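Side-chain contacts in uncharacterized protein (Corynebacterium glutamicum, PDB 2NSF), which probably catalyses the mycothiol-dependent cis-trans isomerization of maleylpyruvate, using a bound zinc ion: residues S67-I70 and A71-Y75; S48-N52 and A53-E57; S110-P114 and D115-N119; I78-C81 and N82-H85. One frame throughout, in Å; residues are numbered along the deposited sequence.

Interaction 1: S67-I70 and A71-Y75; sequences SHLI and AHVAY. With ZN (zinc ion), chain E.
V73 closes on L69 one helical turn earlier: its CG2 lies 3.4 Å from L69 O, while the two side chains, L69 CD1 and V73 CG2, stay 4.4 Å apart. The same carbonyl receives the N-H of V73, with 3.0 Å from V73 N to L69 O, so methyl and amide crowd round one oxygen. A71 is fitted as closely, its CB 3.3 Å from S67 O, the oxygen that also accepts A71 N. H72 N reaches H68 O over 2.9 Å, whereas the last bond of the series, A74 N to I70 O, is weak at 3.3 Å. The outer faces of this tight part are packed too: L117 and L120 of helix 114-133 cover I70 and A74 respectively, and H168 of helix 156-171 touches L69 and V73. All of this is one stretch of helix 66-89, in the N-terminal domain of the mycothiol-dependent isomerase, which supplies the first zinc ligand. H72 points its CG anti to its backbone N (chi1 167°), which sends the imidazole out from the helix until NE2 meets the zinc ion at 2.2 Å. E164 and H168 complete the protein ligands, and W64 and H168 meet the H72 ring with steeply inclined planes. Toward the metal the packing gives way to water: two waters bind the zinc ion, and water 1 lies at the edge of the imidazole, in its plane. Glycerol and sulfate, probably from the crystallisation liquor, lie beside H72, consistent with a pocket. H68, partly exposed, stacks on W64, and its ND1 bonds T65 OG1.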
ATOM      1  N   SER A  67       9.362 -10.378 -10.258  1.00 20.79           N
ATOM      2  CA  SER A  67       9.098  -9.635 -11.486  1.00 21.38           C
ATOM      3  C   SER A  67       7.664  -9.111 -11.527  1.00 19.74           C
ATOM      4  O   SER A  67       7.432  -7.980 -11.948  1.00 18.03           O
ATOM      5  CB  SER A  67       9.356 -10.512 -12.714  1.00 23.30           C
ATOM      6  OG  SER A  67      10.748 -10.742 -12.887  1.00 25.84           O
ATOM      7  N   HIS A  68       6.708  -9.934 -11.104  1.00 20.06           N
ATOM      8  CA  HIS A  68       5.307  -9.518 -11.090  1.00 21.55           C
ATOM      9  C   HIS A  68       5.137  -8.330 -10.145  1.00 20.17           C
ATOM     10  O   HIS A  68       4.484  -7.340 -10.479  1.00 19.18           O
ATOM     11  CB  HIS A  68       4.390 -10.651 -10.612  1.00 23.55           C
ATOM     12  CG  HIS A  68       4.187 -11.748 -11.613  1.00 24.42           C
ATOM     13  ND1 HIS A  68       5.054 -12.810 -11.740  1.00 26.15           N
ATOM     14  CD2 HIS A  68       3.194 -11.964 -12.508  1.00 26.76           C
ATOM     15  CE1 HIS A  68       4.602 -13.637 -12.668  1.00 27.38           C
ATOM     16  NE2 HIS A  68       3.475 -13.146 -13.149  1.00 25.66           N
ATOM     17  N   LEU A  69       5.727  -8.438  -8.960  1.00 20.08           N
ATOM     18  CA  LEU A  69       5.636  -7.377  -7.960  1.00 17.73           C
ATOM     19  C   LEU A  69       6.294  -6.088  -8.431  1.00 16.22           C
ATOM     20  O   LEU A  69       5.732  -4.999  -8.296  1.00 15.87           O
ATOM     21  CB  LEU A  69       6.281  -7.841  -6.648  1.00 18.19           C
ATOM     22  CG  LEU A  69       6.369  -6.799  -5.529  1.00 19.82           C
ATOM     23  CD1 LEU A  69       4.966  -6.375  -5.110  1.00 20.14           C
ATOM     24  CD2 LEU A  69       7.135  -7.372  -4.350  1.00 19.50           C
ATOM     25  N   ILE A  70       7.494  -6.206  -8.985  1.00 15.66           N
ATOM     26  CA  ILE A  70       8.223  -5.044  -9.471  1.00 15.11           C
ATOM     27  C   ILE A  70       7.445  -4.345 -10.581  1.00 15.24           C
ATOM     28  O   ILE A  70       7.384  -3.114 -10.626  1.00 14.82           O
ATOM     29  CB  ILE A  70       9.632  -5.471  -9.959  1.00 15.05           C
ATOM     30  CG1 ILE A  70      10.444  -5.963  -8.754  1.00 17.54           C
ATOM     31  CG2 ILE A  70      10.345  -4.309 -10.640  1.00 17.94           C
ATOM     32  CD1 ILE A  70      11.664  -6.804  -9.117  1.00 18.24           C
ATOM     33  N   ALA A  71       6.846  -5.134 -11.470  1.00 15.67           N
ATOM     34  CA  ALA A  71       6.057  -4.578 -12.563  1.00 16.60           C
ATOM     35  C   ALA A  71       4.854  -3.849 -11.984  1.00 15.95           C
ATOM     36  O   ALA A  71       4.556  -2.725 -12.366  1.00 16.76           O
ATOM     37  CB  ALA A  71       5.596  -5.690 -13.500  1.00 16.30           C
ATOM     38  N   HIS A  72       4.174  -4.499 -11.050  1.00 17.40           N
ATOM     39  CA  HIS A  72       3.005  -3.906 -10.406  1.00 17.87           C
ATOM     40  C   HIS A  72       3.276  -2.543  -9.792  1.00 18.61           C
ATOM     41  O   HIS A  72       2.490  -1.610  -9.962  1.00 17.21           O
ATOM     42  CB  HIS A  72       2.455  -4.828  -9.306  1.00 17.16           C
ATOM     43  CG  HIS A  72       1.465  -4.184  -8.399  1.00 19.72           C
ATOM     44  ND1 HIS A  72       0.487  -3.354  -8.856  1.00 17.96           N
ATOM     45  CD2 HIS A  72       1.305  -4.289  -7.064  1.00 22.59           C
ATOM     46  CE1 HIS A  72      -0.256  -2.943  -7.840  1.00 22.42           C
ATOM     47  NE2 HIS A  72       0.217  -3.495  -6.738  1.00 20.23           N
ATOM     48  N   VAL A  73       4.383  -2.420  -9.064  1.00 17.62           N
ATOM     49  CA  VAL A  73       4.713  -1.148  -8.437  1.00 17.45           C
ATOM     50  C   VAL A  73       4.855  -0.050  -9.488  1.00 17.21           C
ATOM     51  O   VAL A  73       4.410   1.080  -9.279  1.00 15.37           O
ATOM     52  CB  VAL A  73       6.006  -1.272  -7.572  1.00 17.23           C
ATOM     53  CG1 VAL A  73       6.443   0.104  -7.045  1.00 15.21           C
ATOM     54  CG2 VAL A  73       5.735  -2.203  -6.400  1.00 18.08           C
ATOM     55  N   ALA A  74       5.439  -0.387 -10.639  1.00 16.70           N
ATOM     56  CA  ALA A  74       5.605   0.595 -11.704  1.00 15.79           C
ATOM     57  C   ALA A  74       4.254   0.952 -12.319  1.00 14.54           C
ATOM     58  O   ALA A  74       3.963   2.124 -12.545  1.00 14.83           O
ATOM     59  CB  ALA A  74       6.550   0.055 -12.786  1.00 15.86           C
ATOM     60  N   TYR A  75       3.430  -0.056 -12.592  1.00 14.95           N
ATOM     61  CA  TYR A  75       2.125   0.216 -13.189  1.00 16.63           C
ATOM     62  C   TYR A  75       1.235   1.009 -12.233  1.00 18.07           C
ATOM     63  O   TYR A  75       0.349   1.750 -12.664  1.00 17.62           O
ATOM     64  CB  TYR A  75       1.456  -1.092 -13.632  1.00 16.84           C
ATOM     65  CG  TYR A  75       2.210  -1.770 -14.761  1.00 18.57           C
ATOM     66  CD1 TYR A  75       2.580  -1.052 -15.898  1.00 19.58           C
ATOM     67  CD2 TYR A  75       2.575  -3.115 -14.682  1.00 19.75           C
ATOM     68  CE1 TYR A  75       3.301  -1.649 -16.934  1.00 18.70           C
ATOM     69  CE2 TYR A  75       3.301  -3.728 -15.720  1.00 19.17           C
ATOM     70  CZ  TYR A  75       3.658  -2.982 -16.837  1.00 20.49           C
ATOM     71  OH  TYR A  75       4.374  -3.562 -17.860  1.00 20.12           O
TER
HETATM   72 ZN    ZN E 404       0.045  -3.218  -4.551  1.00 26.97          ZN
HETATM   73  O   HOH W   1      -2.022  -2.551  -4.816  1.00 20.41           O
HETATM   74  O   HOH W   2      -0.761  -3.299  -2.256  1.00 24.43           O

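Interaction 2: S48-N52 and A53-E57; sequences SLVDN and AEFGE
E54 folds back on D51, and their side chains run obliquely past each other with the carboxylate planes 31° apart. The E54 chain leaves with CG beside its backbone N (chi1 -55°) and stays extended through CD, which carries OE1 to the backbone amide of D51. That bond is short and almost straight, 2.6 Å from D51 N to E54 OE1 at 178°; the N-H arrives on the anti side of the carboxylate, tilted out of its plane. D51 OD2 stands 3.4 Å from E54 OE1, two acceptors of like charge whose repulsion is probably eased by the amide and by water 3, which lies 2.7 Å from both E54 OE1 and L49 O and can donate to either. In return E54 N bonds D51 O at 2.8 Å from above the carbonyl plane. F55 slants across V50, CD1 lying 3.8 Å from V50 CG1, and the ring also touches I70 and L117 from neighbouring helices. N52 gives its amide to helix 114-133, OD1 to R118 NH2 and ND2 to D115 OD1. Water 4 joins N52 O to G56 N. The bond from D51 N to E54 resembles the glutamate half of a capping box, here after helix 29-49 and leading into the type I beta turn E54-E57.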
ATOM      1  N   SER A  48      17.313  -2.712  -5.209  1.00 22.96           N
ATOM      2  CA  SER A  48      18.737  -2.700  -5.527  1.00 24.70           C
ATOM      3  C   SER A  48      19.438  -3.908  -4.910  1.00 25.99           C
ATOM      4  O   SER A  48      20.399  -4.436  -5.476  1.00 25.61           O
ATOM      5  CB  SER A  48      19.379  -1.404  -5.021  1.00 25.86           C
ATOM      6  OG  SER A  48      20.748  -1.339  -5.381  1.00 30.73           O
ATOM      7  N   LEU A  49      18.956  -4.356  -3.755  1.00 25.58           N
ATOM      8  CA  LEU A  49      19.557  -5.508  -3.090  1.00 26.51           C
ATOM      9  C   LEU A  49      19.246  -6.816  -3.804  1.00 26.84           C
ATOM     10  O   LEU A  49      20.042  -7.753  -3.764  1.00 27.03           O
ATOM     11  CB  LEU A  49      19.087  -5.600  -1.636  1.00 27.18           C
ATOM     12  CG  LEU A  49      19.641  -4.540  -0.682  1.00 26.81           C
ATOM     13  CD1 LEU A  49      19.018  -4.733   0.691  1.00 27.43           C
ATOM     14  CD2 LEU A  49      21.158  -4.651  -0.602  1.00 28.76           C
ATOM     15  N   VAL A  50      18.088  -6.886  -4.449  1.00 25.54           N
ATOM     16  CA  VAL A  50      17.708  -8.095  -5.169  1.00 26.39           C
ATOM     17  C   VAL A  50      18.552  -8.195  -6.438  1.00 27.22           C
ATOM     18  O   VAL A  50      18.746  -7.203  -7.136  1.00 26.58           O
ATOM     19  CB  VAL A  50      16.212  -8.070  -5.566  1.00 25.35           C
ATOM     20  CG1 VAL A  50      15.881  -9.282  -6.429  1.00 24.84           C
ATOM     21  CG2 VAL A  50      15.343  -8.061  -4.317  1.00 24.24           C
ATOM     22  N   ASP A  51      19.065  -9.388  -6.720  1.00 28.79           N
ATOM     23  CA  ASP A  51      19.881  -9.601  -7.911  1.00 30.87           C
ATOM     24  C   ASP A  51      18.976  -9.911  -9.097  1.00 29.85           C
ATOM     25  O   ASP A  51      17.891 -10.460  -8.925  1.00 29.28           O
ATOM     26  CB  ASP A  51      20.850 -10.768  -7.706  1.00 33.04           C
ATOM     27  CG  ASP A  51      21.808 -10.535  -6.556  1.00 35.58           C
ATOM     28  OD1 ASP A  51      22.410  -9.443  -6.490  1.00 36.35           O
ATOM     29  OD2 ASP A  51      21.967 -11.454  -5.728  1.00 38.83           O
ATOM     30  N   ASN A  52      19.430  -9.566 -10.300  1.00 30.21           N
ATOM     31  CA  ASN A  52      18.645  -9.817 -11.505  1.00 30.53           C
ATOM     32  C   ASN A  52      18.231 -11.278 -11.610  1.00 31.10           C
ATOM     33  O   ASN A  52      17.119 -11.591 -12.033  1.00 29.91           O
ATOM     34  CB  ASN A  52      19.443  -9.420 -12.750  1.00 30.77           C
ATOM     35  CG  ASN A  52      19.564  -7.919 -12.905  1.00 32.70           C
ATOM     36  OD1 ASN A  52      19.217  -7.162 -11.999  1.00 34.20           O
ATOM     37  ND2 ASN A  52      20.062  -7.478 -14.055  1.00 33.81           N
ATOM     38  N   ALA A  53      19.130 -12.173 -11.211  1.00 31.94           N
ATOM     39  CA  ALA A  53      18.853 -13.602 -11.279  1.00 32.41           C
ATOM     40  C   ALA A  53      17.769 -14.032 -10.295  1.00 32.40           C
ATOM     41  O   ALA A  53      17.233 -15.132 -10.399  1.00 31.89           O
ATOM     42  CB  ALA A  53      20.136 -14.392 -11.023  1.00 32.98           C
ATOM     43  N   GLU A  54      17.443 -13.155  -9.349  1.00 32.69           N
ATOM     44  CA  GLU A  54      16.432 -13.459  -8.339  1.00 32.36           C
ATOM     45  C   GLU A  54      15.032 -12.938  -8.682  1.00 30.50           C
ATOM     46  O   GLU A  54      14.070 -13.230  -7.972  1.00 29.65           O
ATOM     47  CB  GLU A  54      16.865 -12.889  -6.983  1.00 34.40           C
ATOM     48  CG  GLU A  54      18.249 -13.340  -6.523  1.00 38.83           C
ATOM     49  CD  GLU A  54      18.688 -12.664  -5.234  1.00 41.34           C
ATOM     50  OE1 GLU A  54      18.597 -11.421  -5.148  1.00 41.73           O
ATOM     51  OE2 GLU A  54      19.130 -13.376  -4.307  1.00 43.71           O
ATOM     52  N   PHE A  55      14.915 -12.175  -9.765  1.00 29.21           N
ATOM     53  CA  PHE A  55      13.620 -11.628 -10.175  1.00 27.23           C
ATOM     54  C   PHE A  55      12.600 -12.725 -10.465  1.00 28.91           C
ATOM     55  O   PHE A  55      11.413 -12.577 -10.166  1.00 26.21           O
ATOM     56  CB  PHE A  55      13.784 -10.748 -11.421  1.00 26.30           C
ATOM     57  CG  PHE A  55      14.226  -9.337 -11.126  1.00 24.89           C
ATOM     58  CD1 PHE A  55      15.157  -9.070 -10.126  1.00 25.03           C
ATOM     59  CD2 PHE A  55      13.740  -8.273 -11.885  1.00 25.45           C
ATOM     60  CE1 PHE A  55      15.597  -7.768  -9.885  1.00 24.01           C
ATOM     61  CE2 PHE A  55      14.173  -6.967 -11.653  1.00 23.80           C
ATOM     62  CZ  PHE A  55      15.106  -6.715 -10.653  1.00 22.62           C
ATOM     63  N   GLY A  56      13.071 -13.830 -11.039  1.00 29.15           N
ATOM     64  CA  GLY A  56      12.184 -14.931 -11.372  1.00 31.84           C
ATOM     65  C   GLY A  56      11.732 -15.792 -10.206  1.00 34.39           C
ATOM     66  O   GLY A  56      10.866 -16.650 -10.370  1.00 34.57           O
ATOM     67  N   GLU A  57      12.310 -15.574  -9.030  1.00 36.32           N
ATOM     68  CA  GLU A  57      11.939 -16.352  -7.854  1.00 39.19           C
ATOM     69  C   GLU A  57      10.663 -15.790  -7.235  1.00 39.82           C
ATOM     70  O   GLU A  57      10.277 -14.653  -7.510  1.00 38.92           O
ATOM     71  CB  GLU A  57      13.054 -16.316  -6.808  1.00 40.58           C
ATOM     72  CG  GLU A  57      14.435 -16.646  -7.341  1.00 44.37           C
ATOM     73  CD  GLU A  57      15.491 -16.609  -6.254  1.00 46.66           C
ATOM     74  OE1 GLU A  57      15.414 -15.721  -5.376  1.00 47.59           O
ATOM     75  OE2 GLU A  57      16.404 -17.461  -6.281  1.00 49.28           O
TER
HETATM   76  O   HOH W   3      20.192 -10.418  -3.157  1.00 44.26           O
HETATM   77  O   HOH W   4      15.353 -13.711 -12.818  1.00 39.13           O

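Interaction 3: S110-P114 and D115-N119; sequences STLNP and DALRN
L117 leans back over L112, five residues earlier, and can be followed outward atom by atom. Its CB passes P114 O at 3.5 Å. CG, set beside the backbone N (chi1 -72°), comes 3.8 Å from N113 O and lies slightly farther from L112 CB. Of the two methyls, CD1 approaches L112 O, and CD2 sits 4.0 Å from L112 CB with L112 CD1 as its other neighbour. The two leucines thus slant across one another, and F55, S67 and I70 also pack on L117. A116 CB faces L112 as well, 4.2 Å from L112 CB. The backbone is held by N113 O, which takes the amide of L117 at 3.1 Å from L117 N, nearly along the C=O axis, and more weakly that of A116. P114 O does the same one residue on: R118 N meets it at 3.0 Å in the carbonyl plane, and R118 CG brushes the same oxygen at 3.4 Å. From there the arginine chain runs extended from CG to NE, carrying its guanidinium to the carbonyls of V50 and L47 and to N52. Having no N-H, P114 suits the first turn of a helix, where an amide would have no carbonyl behind it to bond. The whole is a helix N-terminus, with N113 at the N-cap position and P114 next. L112, just before the cap, packs on L117 in the first turn, the pairing of the hydrophobic staple, at the start of helix 114-133.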
ATOM      1  N   SER A 110       5.911  -8.804 -16.169  1.00 21.13           N
ATOM      2  CA  SER A 110       6.614  -9.877 -15.469  1.00 22.20           C
ATOM      3  C   SER A 110       7.533 -10.697 -16.372  1.00 21.79           C
ATOM      4  O   SER A 110       8.408 -11.409 -15.882  1.00 20.54           O
ATOM      5  CB  SER A 110       5.612 -10.810 -14.779  1.00 21.87           C
ATOM      6  OG  SER A 110       4.967 -11.674 -15.699  1.00 23.67           O
ATOM      7  N   THR A 111       7.344 -10.599 -17.685  1.00 21.30           N
ATOM      8  CA  THR A 111       8.175 -11.356 -18.619  1.00 22.00           C
ATOM      9  C   THR A 111       9.420 -10.598 -19.048  1.00 22.03           C
ATOM     10  O   THR A 111      10.359 -11.193 -19.578  1.00 22.22           O
ATOM     11  CB  THR A 111       7.406 -11.723 -19.909  1.00 20.80           C
ATOM     12  OG1 THR A 111       7.181 -10.540 -20.682  1.00 21.38           O
ATOM     13  CG2 THR A 111       6.072 -12.372 -19.573  1.00 21.25           C
ATOM     14  N   LEU A 112       9.429  -9.287 -18.825  1.00 22.66           N
ATOM     15  CA  LEU A 112      10.550  -8.452 -19.228  1.00 23.08           C
ATOM     16  C   LEU A 112      11.842  -8.814 -18.504  1.00 24.80           C
ATOM     17  O   LEU A 112      11.816  -9.372 -17.400  1.00 23.99           O
ATOM     18  CB  LEU A 112      10.223  -6.973 -18.988  1.00 24.46           C
ATOM     19  CG  LEU A 112       8.953  -6.440 -19.665  1.00 23.90           C
ATOM     20  CD1 LEU A 112       8.797  -4.959 -19.370  1.00 25.25           C
ATOM     21  CD2 LEU A 112       9.028  -6.684 -21.165  1.00 26.75           C
ATOM     22  N   ASN A 113      12.972  -8.510 -19.136  1.00 25.23           N
ATOM     23  CA  ASN A 113      14.261  -8.804 -18.527  1.00 27.64           C
ATOM     24  C   ASN A 113      14.445  -7.875 -17.330  1.00 26.65           C
ATOM     25  O   ASN A 113      13.893  -6.775 -17.294  1.00 26.36           O
ATOM     26  CB  ASN A 113      15.404  -8.602 -19.529  1.00 30.11           C
ATOM     27  CG  ASN A 113      15.505  -7.177 -20.024  1.00 32.62           C
ATOM     28  OD1 ASN A 113      14.760  -6.759 -20.911  1.00 36.10           O
ATOM     29  ND2 ASN A 113      16.425  -6.415 -19.442  1.00 31.96           N
ATOM     30  N   PRO A 114      15.220  -8.313 -16.332  1.00 26.74           N
ATOM     31  CA  PRO A 114      15.490  -7.544 -15.114  1.00 26.00           C
ATOM     32  C   PRO A 114      15.873  -6.077 -15.295  1.00 26.03           C
ATOM     33  O   PRO A 114      15.302  -5.207 -14.641  1.00 23.92           O
ATOM     34  CB  PRO A 114      16.582  -8.364 -14.438  1.00 26.26           C
ATOM     35  CG  PRO A 114      16.168  -9.759 -14.770  1.00 26.87           C
ATOM     36  CD  PRO A 114      15.838  -9.648 -16.247  1.00 26.14           C
ATOM     37  N   ASP A 115      16.832  -5.785 -16.169  1.00 24.00           N
ATOM     38  CA  ASP A 115      17.227  -4.397 -16.357  1.00 25.51           C
ATOM     39  C   ASP A 115      16.107  -3.543 -16.943  1.00 23.65           C
ATOM     40  O   ASP A 115      16.019  -2.350 -16.656  1.00 23.58           O
ATOM     41  CB  ASP A 115      18.480  -4.302 -17.229  1.00 28.98           C
ATOM     42  CG  ASP A 115      19.745  -4.682 -16.475  1.00 32.91           C
ATOM     43  OD1 ASP A 115      19.706  -4.732 -15.223  1.00 34.64           O
ATOM     44  OD2 ASP A 115      20.781  -4.914 -17.127  1.00 35.14           O
ATOM     45  N   ALA A 116      15.254  -4.152 -17.760  1.00 22.21           N
ATOM     46  CA  ALA A 116      14.139  -3.421 -18.357  1.00 21.62           C
ATOM     47  C   ALA A 116      13.158  -3.041 -17.250  1.00 20.32           C
ATOM     48  O   ALA A 116      12.586  -1.951 -17.260  1.00 20.75           O
ATOM     49  CB  ALA A 116      13.443  -4.280 -19.399  1.00 23.14           C
ATOM     50  N   LEU A 117      12.971  -3.947 -16.296  1.00 21.02           N
ATOM     51  CA  LEU A 117      12.064  -3.693 -15.184  1.00 20.94           C
ATOM     52  C   LEU A 117      12.634  -2.643 -14.239  1.00 20.92           C
ATOM     53  O   LEU A 117      11.894  -1.830 -13.690  1.00 19.91           O
ATOM     54  CB  LEU A 117      11.768  -4.990 -14.423  1.00 21.84           C
ATOM     55  CG  LEU A 117      10.858  -6.000 -15.131  1.00 23.37           C
ATOM     56  CD1 LEU A 117      10.652  -7.230 -14.264  1.00 22.49           C
ATOM     57  CD2 LEU A 117       9.514  -5.343 -15.432  1.00 24.28           C
ATOM     58  N   ARG A 118      13.947  -2.655 -14.035  1.00 21.05           N
ATOM     59  CA  ARG A 118      14.556  -1.658 -13.162  1.00 20.59           C
ATOM     60  C   ARG A 118      14.392  -0.288 -13.808  1.00 19.90           C
ATOM     61  O   ARG A 118      14.163   0.706 -13.124  1.00 19.92           O
ATOM     62  CB  ARG A 118      16.047  -1.951 -12.935  1.00 19.58           C
ATOM     63  CG  ARG A 118      16.344  -3.210 -12.121  1.00 21.80           C
ATOM     64  CD  ARG A 118      17.852  -3.406 -11.971  1.00 21.07           C
ATOM     65  NE  ARG A 118      18.200  -4.675 -11.341  1.00 25.13           N
ATOM     66  CZ  ARG A 118      18.156  -4.910 -10.031  1.00 25.13           C
ATOM     67  NH1 ARG A 118      17.778  -3.956  -9.189  1.00 25.73           N
ATOM     68  NH2 ARG A 118      18.488  -6.107  -9.568  1.00 25.71           N
ATOM     69  N   ASN A 119      14.498  -0.231 -15.134  1.00 20.71           N
ATOM     70  CA  ASN A 119      14.361   1.038 -15.833  1.00 21.41           C
ATOM     71  C   ASN A 119      12.923   1.542 -15.779  1.00 20.89           C
ATOM     72  O   ASN A 119      12.690   2.741 -15.623  1.00 21.16           O
ATOM     73  CB  ASN A 119      14.838   0.909 -17.287  1.00 25.40           C
ATOM     74  CG  ASN A 119      16.340   0.696 -17.388  1.00 31.69           C
ATOM     75  OD1 ASN A 119      17.112   1.288 -16.627  1.00 35.90           O
ATOM     76  ND2 ASN A 119      16.764  -0.140 -18.331  1.00 35.42           N
TER

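Interaction 4: I78-C81 and N82-H85; sequences IALC and NLMH
Four i to i+4 backbone bonds span this turn of helix 66-89: N82 N to I78 O at 3.2 Å, M84 N to L80 O at 3.1 Å, H85 N to C81 O at 2.9 Å, and a weak one from L83 N to A79 O. A79 O is shared, since N82 N also bonds it weakly. Between side chains, the touch across the turn is light and apolar: L80 CD2 and L83 CD1 are 4.2 Å apart, on the buried side of the helix. Other contacts are of side chain against carbonyl. M84 CG lies 3.4 Å from L80 O, and the chain then bends at both chi2 (-43°) and chi3 (-58°), which turns SD and CE away from that oxygen and toward the region of W132, T135 and T157. N82 CB rests 3.3 Å from A79 O, while its amide passes back along I78 O, ND2 being 3.8 Å from it. That amide N is spent on the carbonyl of M95, with a weaker bond to P94, so it ties the helix to the loop beyond rather than to its own turn. H85 CB lies 3.6 Å from C81 O; beyond it, CG anti to the backbone N (chi1 176°) takes the ring outward, where ND1 is weakly bonded to T93. L80 packs on L128 of helix 114-133 and on T157, M160 and R161 of helix 156-171. The arrangement is that of an amphipathic helix in a helical bundle, L80 and M84 facing the partner helices and L83, N82 and H85 meeting the loop after the helix.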
ATOM      1  N   ILE A  78       2.175   4.616 -12.629  1.00 15.94           N
ATOM      2  CA  ILE A  78       1.557   5.102 -13.857  1.00 16.94           C
ATOM      3  C   ILE A  78       0.064   5.372 -13.638  1.00 17.46           C
ATOM      4  O   ILE A  78      -0.468   6.379 -14.103  1.00 17.26           O
ATOM      5  CB  ILE A  78       1.747   4.077 -14.997  1.00 17.16           C
ATOM      6  CG1 ILE A  78       3.222   4.043 -15.411  1.00 19.14           C
ATOM      7  CG2 ILE A  78       0.849   4.426 -16.184  1.00 17.49           C
ATOM      8  CD1 ILE A  78       3.587   2.891 -16.342  1.00 19.54           C
ATOM      9  N   ALA A  79      -0.602   4.476 -12.913  1.00 16.65           N
ATOM     10  CA  ALA A  79      -2.026   4.635 -12.643  1.00 18.14           C
ATOM     11  C   ALA A  79      -2.292   5.894 -11.823  1.00 18.05           C
ATOM     12  O   ALA A  79      -3.293   6.585 -12.035  1.00 18.86           O
ATOM     13  CB  ALA A  79      -2.564   3.404 -11.921  1.00 16.62           C
ATOM     14  N   LEU A  80      -1.394   6.202 -10.891  1.00 17.38           N
ATOM     15  CA  LEU A  80      -1.553   7.386 -10.061  1.00 19.36           C
ATOM     16  C   LEU A  80      -1.286   8.645 -10.879  1.00 20.05           C
ATOM     17  O   LEU A  80      -1.833   9.711 -10.592  1.00 20.67           O
ATOM     18  CB  LEU A  80      -0.622   7.311  -8.843  1.00 18.04           C
ATOM     19  CG  LEU A  80      -0.984   6.189  -7.860  1.00 19.01           C
ATOM     20  CD1 LEU A  80      -0.021   6.216  -6.684  1.00 20.83           C
ATOM     21  CD2 LEU A  80      -2.422   6.361  -7.366  1.00 19.31           C
ATOM     22  N   CYS A  81      -0.442   8.524 -11.899  1.00 20.26           N
ATOM     23  CA  CYS A  81      -0.167   9.658 -12.773  1.00 20.27           C
ATOM     24  C   CYS A  81      -1.461  10.027 -13.484  1.00 20.42           C
ATOM     25  O   CYS A  81      -1.753  11.202 -13.682  1.00 21.36           O
ATOM     26  CB  CYS A  81       0.884   9.305 -13.821  1.00 19.17           C
ATOM     27  SG  CYS A  81       2.575   9.377 -13.228  1.00 22.56           S
ATOM     28  N   ASN A  82      -2.234   9.015 -13.869  1.00 21.17           N
ATOM     29  CA  ASN A  82      -3.499   9.262 -14.552  1.00 21.74           C
ATOM     30  C   ASN A  82      -4.420  10.108 -13.687  1.00 22.59           C
ATOM     31  O   ASN A  82      -5.033  11.065 -14.170  1.00 21.75           O
ATOM     32  CB  ASN A  82      -4.194   7.947 -14.914  1.00 21.30           C
ATOM     33  CG  ASN A  82      -3.500   7.215 -16.045  1.00 22.86           C
ATOM     34  OD1 ASN A  82      -2.798   7.828 -16.856  1.00 23.46           O
ATOM     35  ND2 ASN A  82      -3.703   5.906 -16.118  1.00 22.43           N
ATOM     36  N   LEU A  83      -4.515   9.766 -12.405  1.00 21.75           N
ATOM     37  CA  LEU A  83      -5.369  10.520 -11.497  1.00 21.50           C
ATOM     38  C   LEU A  83      -4.881  11.954 -11.353  1.00 21.95           C
ATOM     39  O   LEU A  83      -5.685  12.881 -11.249  1.00 21.51           O
ATOM     40  CB  LEU A  83      -5.428   9.846 -10.120  1.00 20.85           C
ATOM     41  CG  LEU A  83      -6.041   8.442 -10.071  1.00 20.28           C
ATOM     42  CD1 LEU A  83      -6.139   7.984  -8.617  1.00 20.29           C
ATOM     43  CD2 LEU A  83      -7.425   8.447 -10.713  1.00 21.32           C
ATOM     44  N   MET A  84      -3.565  12.153 -11.347  1.00 21.39           N
ATOM     45  CA  MET A  84      -3.034  13.502 -11.227  1.00 22.87           C
ATOM     46  C   MET A  84      -3.306  14.302 -12.500  1.00 24.49           C
ATOM     47  O   MET A  84      -3.509  15.515 -12.439  1.00 24.55           O
ATOM     48  CB  MET A  84      -1.533  13.480 -10.922  1.00 23.30           C
ATOM     49  CG  MET A  84      -1.181  12.893  -9.555  1.00 22.31           C
ATOM     50  SD  MET A  84      -2.277  13.448  -8.218  1.00 23.29           S
ATOM     51  CE  MET A  84      -2.087  15.216  -8.297  1.00 21.76           C
ATOM     52  N   HIS A  85      -3.314  13.629 -13.649  1.00 25.25           N
ATOM     53  CA  HIS A  85      -3.595  14.311 -14.913  1.00 26.49           C
ATOM     54  C   HIS A  85      -5.064  14.720 -14.911  1.00 25.56           C
ATOM     55  O   HIS A  85      -5.421  15.822 -15.321  1.00 26.14           O
ATOM     56  CB  HIS A  85      -3.306  13.392 -16.103  1.00 28.49           C
ATOM     57  CG  HIS A  85      -3.659  13.995 -17.427  1.00 32.36           C
ATOM     58  ND1 HIS A  85      -4.890  13.822 -18.023  1.00 34.76           N
ATOM     59  CD2 HIS A  85      -2.956  14.804 -18.256  1.00 33.77           C
ATOM     60  CE1 HIS A  85      -4.929  14.495 -19.159  1.00 34.15           C
ATOM     61  NE2 HIS A  85      -3.768  15.102 -19.323  1.00 34.66           N
TER

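Interactions 1 and 4 both lie on helix 66-89, in series along it, with centres 16 Å apart; interaction 1 carries the zinc ligand near the start of the helix. Interaction 2 comes first in the chain, at the end of helix 29-49, and interaction 3 last, at the start of helix 114-133. These two meet each other, centres 10 Å apart, and both touch interaction 1, whose centre is 13 Å from that of interaction 2 and 9 Å from that of interaction 3. The three thus cluster at one end of the N-terminal helical domain, packed round the start of the helix that bears the zinc ligand, whereas interaction 4 stands apart, about 9 Å from interaction 3 at the nearest atoms.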